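Local structure of C381 turret protein (4IND) at the interface of chains A and B. The protein builds the turrets of an archaeal icosahedral virus, folding into three jelly-roll domains and assembling as a pentamer. Numbering follows the deposited sequence. Chains: chain A/B, C381 turret protein.

Contact 1: the interface of chains A and B. Residues chain A 269-271; chain B 328-330.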
loop_
_atom_site.group_PDB
_atom_site.type_symbol
_atom_site.label_atom_id
_atom_site.label_comp_id
_atom_site.label_asym_id
_atom_site.label_seq_id
_atom_site.Cartn_x
_atom_site.Cartn_y
_atom_site.Cartn_z
ATOM N N THR A 269 -10.620 -11.008 -23.651
ATOM C CA THR A 269 -9.657 -12.077 -23.836
ATOM C C THR A 269 -10.176 -12.831 -25.038
ATOM O O THR A 269 -11.373 -13.055 -25.142
ATOM C CB THR A 269 -9.593 -12.987 -22.606
ATOM O OG1 THR A 269 -9.320 -12.197 -21.433
ATOM C CG2 THR A 269 -8.511 -14.062 -22.773
ATOM N N ASN A 270 -9.289 -13.174 -25.967
ATOM C CA ASN A 270 -9.716 -13.664 -27.265
ATOM C C ASN A 270 -8.855 -14.804 -27.757
ATOM O O ASN A 270 -7.631 -14.791 -27.588
ATOM C CB ASN A 270 -9.678 -12.537 -28.298
ATOM C CG ASN A 270 -10.706 -11.454 -28.012
ATOM O OD1 ASN A 270 -11.898 -11.647 -28.219
ATOM N ND2 ASN A 270 -10.244 -10.314 -27.535
ATOM N N PHE A 271 -9.521 -15.789 -28.344
ATOM C CA PHE A 271 -8.891 -16.831 -29.115
ATOM C C PHE A 271 -9.067 -16.392 -30.563
ATOM O O PHE A 271 -10.193 -16.203 -31.029
ATOM C CB PHE A 271 -9.631 -18.145 -28.866
ATOM C CG PHE A 271 -9.116 -19.311 -29.658
ATOM C CD1 PHE A 271 -8.380 -20.314 -29.031
ATOM C CD2 PHE A 271 -9.392 -19.437 -31.015
ATOM C CE1 PHE A 271 -7.913 -21.423 -29.745
ATOM C CE2 PHE A 271 -8.930 -20.548 -31.748
ATOM C CZ PHE A 271 -8.192 -21.541 -31.108
ATOM N N SER B 328 -17.080 -12.836 -27.097
ATOM C CA SER B 328 -15.880 -13.180 -27.843
ATOM C C SER B 328 -15.497 -14.627 -27.577
ATOM O O SER B 328 -15.706 -15.151 -26.478
ATOM C CB SER B 328 -14.722 -12.216 -27.551
ATOM O OG SER B 328 -14.693 -11.798 -26.202
ATOM N N THR B 329 -14.977 -15.283 -28.607
ATOM C CA THR B 329 -14.512 -16.660 -28.498
ATOM C C THR B 329 -13.268 -16.706 -27.627
ATOM O O THR B 329 -12.302 -15.989 -27.872
ATOM C CB THR B 329 -14.197 -17.236 -29.882
ATOM O OG1 THR B 329 -15.390 -17.229 -30.675
ATOM C CG2 THR B 329 -13.690 -18.679 -29.778
ATOM N N VAL B 330 -13.301 -17.537 -26.591
ATOM C CA VAL B 330 -12.154 -17.657 -25.686
ATOM C C VAL B 330 -11.443 -18.990 -25.890
ATOM O O VAL B 330 -10.279 -19.151 -25.494
ATOM C CB VAL B 330 -12.549 -17.468 -24.199
ATOM C CG1 VAL B 330 -12.914 -16.015 -23.936
ATOM C CG2 VAL B 330 -13.712 -18.379 -23.841
#
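Two flat groups of chain A lie against chain B: the carboxamide of A:Asn270 sets its oxygen OD1 by the side chain of B:Ser328, and A:Phe271 meets B:Thr329 and B:Val330 through CB and, marginally, its ring. The hydroxyl OG of B:Ser328 is 3.5 Å from OD1 of A:Asn270, a polar neighbour without a defined hydrogen bond. The ring carbon CD1 of A:Phe271 is 4.2 Å from the carbonyl O of B:Val330. The benzylic methylene does more of the touching, CB of A:Phe271 lying 3.6 Å from O of B:Thr329 and 4.1 Å from CA of B:Val330. With CG anti to the backbone N (chi1 177°), the aromatic group is carried away from its own N-H, which leaves that donor accessible to the partner. The backbone N of A:Phe271 gives a nearly straight hydrogen bond to the carbonyl O of B:Thr329, 2.8 Å long and 172° at the hydrogen. This bond joins strand 266-278 of chain A to the short strand 328-329 of chain B and requires no particular side chain. The beta-branched B:Thr329 suits its extended backbone and presents a compact methyl, CG2 of B:Thr329 reaching CB of A:Phe271 at 4.2 Å. B:Val330 follows the strand in a loop and offers CG1 to the carbonyl O of A:Thr269 at 3.5 Å. The small side chain of B:Ser328 probably allows the close approach of the two chains, and sets a polar group beside the amide. The patch is modest, hiding 164 Å² in all, and it probably helps to align the C-terminal jelly rolls of neighbouring subunits in the turret.

Contact 2: the interface of chains A and B. Residues chain A 154, 156-158; chain B 125-126, 238.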
loop_
_atom_site.group_PDB
_atom_site.type_symbol
_atom_site.label_atom_id
_atom_site.label_comp_id
_atom_site.label_asym_id
_atom_site.label_seq_id
_atom_site.Cartn_x
_atom_site.Cartn_y
_atom_site.Cartn_z
ATOM N N ARG A 154 -9.490 12.148 -7.295
ATOM C CA ARG A 154 -9.265 12.189 -8.718
ATOM C C ARG A 154 -9.482 13.608 -9.175
ATOM O O ARG A 154 -10.059 14.424 -8.450
ATOM C CB ARG A 154 -10.285 11.295 -9.434
ATOM C CG ARG A 154 -11.727 11.619 -9.045
ATOM C CD ARG A 154 -12.733 10.859 -9.917
ATOM N NE ARG A 154 -14.106 11.060 -9.442
ATOM C CZ ARG A 154 -15.165 10.437 -9.955
ATOM N NH1 ARG A 154 -14.998 9.580 -10.939
ATOM N NH2 ARG A 154 -16.382 10.673 -9.493
ATOM N N ASN A 156 -11.753 15.753 -11.261
ATOM C CA ASN A 156 -13.128 15.631 -11.768
ATOM C C ASN A 156 -13.693 17.033 -12.069
ATOM O O ASN A 156 -14.372 17.630 -11.257
ATOM C CB ASN A 156 -14.002 14.871 -10.783
ATOM C CG ASN A 156 -15.388 14.566 -11.346
ATOM O OD1 ASN A 156 -15.660 14.859 -12.507
ATOM N ND2 ASN A 156 -16.265 13.983 -10.521
ATOM N N ILE A 157 -13.369 17.547 -13.247
ATOM C CA ILE A 157 -13.874 18.854 -13.691
ATOM C C ILE A 157 -15.110 18.650 -14.561
ATOM O O ILE A 157 -15.067 17.862 -15.498
ATOM C CB ILE A 157 -12.814 19.572 -14.516
ATOM C CG1 ILE A 157 -11.561 19.819 -13.657
ATOM C CG2 ILE A 157 -13.344 20.906 -15.071
ATOM C CD1 ILE A 157 -10.371 20.310 -14.479
ATOM N N PRO A 158 -16.216 19.360 -14.244
ATOM C CA PRO A 158 -17.474 19.179 -14.986
ATOM C C PRO A 158 -17.366 19.706 -16.413
ATOM O O PRO A 158 -16.334 20.282 -16.770
ATOM C CB PRO A 158 -18.497 19.969 -14.161
ATOM C CG PRO A 158 -17.689 20.955 -13.370
ATOM C CD PRO A 158 -16.369 20.280 -13.101
ATOM N N GLU B 125 -17.430 16.795 -4.758
ATOM C CA GLU B 125 -16.858 16.839 -6.100
ATOM C C GLU B 125 -17.768 17.746 -6.924
ATOM O O GLU B 125 -18.950 17.901 -6.600
ATOM C CB GLU B 125 -16.841 15.444 -6.741
ATOM C CG GLU B 125 -15.665 14.571 -6.345
ATOM C CD GLU B 125 -15.533 13.314 -7.213
ATOM O OE1 GLU B 125 -16.541 12.900 -7.828
ATOM O OE2 GLU B 125 -14.421 12.742 -7.271
ATOM N N GLN B 126 -17.218 18.337 -7.980
ATOM C CA GLN B 126 -18.005 19.160 -8.902
ATOM C C GLN B 126 -18.929 20.181 -8.215
ATOM O O GLN B 126 -20.086 20.346 -8.613
ATOM C CB GLN B 126 -18.829 18.267 -9.828
ATOM C CG GLN B 126 -17.999 17.364 -10.742
ATOM C CD GLN B 126 -18.817 16.818 -11.903
ATOM O OE1 GLN B 126 -20.034 16.979 -11.939
ATOM N NE2 GLN B 126 -18.152 16.180 -12.862
ATOM N N ASP B 238 -19.043 6.679 -9.433
ATOM C CA ASP B 238 -20.269 7.143 -8.795
ATOM C C ASP B 238 -21.306 6.021 -8.709
ATOM O O ASP B 238 -21.702 5.447 -9.714
ATOM C CB ASP B 238 -20.801 8.400 -9.500
ATOM C CG ASP B 238 -19.969 9.656 -9.156
ATOM O OD1 ASP B 238 -19.941 10.067 -7.977
ATOM O OD2 ASP B 238 -19.328 10.224 -10.061
HETATM O O HOH W 1 -14.711 17.633 -8.515
HETATM O O HOH W 2 -11.990 13.422 -5.874
#
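A:Arg154 reaches B:Glu125 by placing CG between its backbone N and carbonyl carbon (chi1 53°) and then running extended to the guanidinium, while A:Asn156 turns CG anti to its backbone N (chi1 -173°) to meet B:Gln126. The guanidinium grips the carboxylate side-on. NE of A:Arg154 bonds to OE2 of B:Glu125 at 2.8 Å and 175° at the hydrogen, and NH2 of A:Arg154 bonds to OE1 of B:Glu125, also at 2.8 Å. Both oxygens are met on their syn sides and the two planes are nearly coplanar, an arrangement that fixes the rotation of both groups. Arginine suits this place because NH2 also bridges to OD2 of B:Asp238 at 3.0 Å, approaching from above that carboxylate; two acids beside it would be expected to favour its positive charge. One face of the guanidinium is partly covered by A:Asn156, whose OD1 accepts a bond from NE2 of B:Gln126 at 2.8 Å, the donor standing above the carbonyl plane. The long B:Gln126 also runs past A:Pro158, with CD of B:Gln126 3.9 Å from CB of the rigid ring. Water 1 links the backbone N of B:Gln126 to O of A:Asn156, and water 2 joins OE2 of B:Glu125 to N of A:Arg154. Together these polar links should hold adjacent turret subunits in register.

Contact 1 and contact 2 lie about 35 Å apart, measured between the centres of their C-alpha atoms, and share no residue or strand. They fasten the same pair of chains at different domains: contact 1 falls in the third domain of both subunits, whereas contact 2 sets the start of the second domain of chain A against the first and second domains of chain B. One relies on a backbone bond, the other on charged and amide side chains. Such spaced attachments probably restrain neighbours from swivelling, and their repetition among the five copies would help to close the turret.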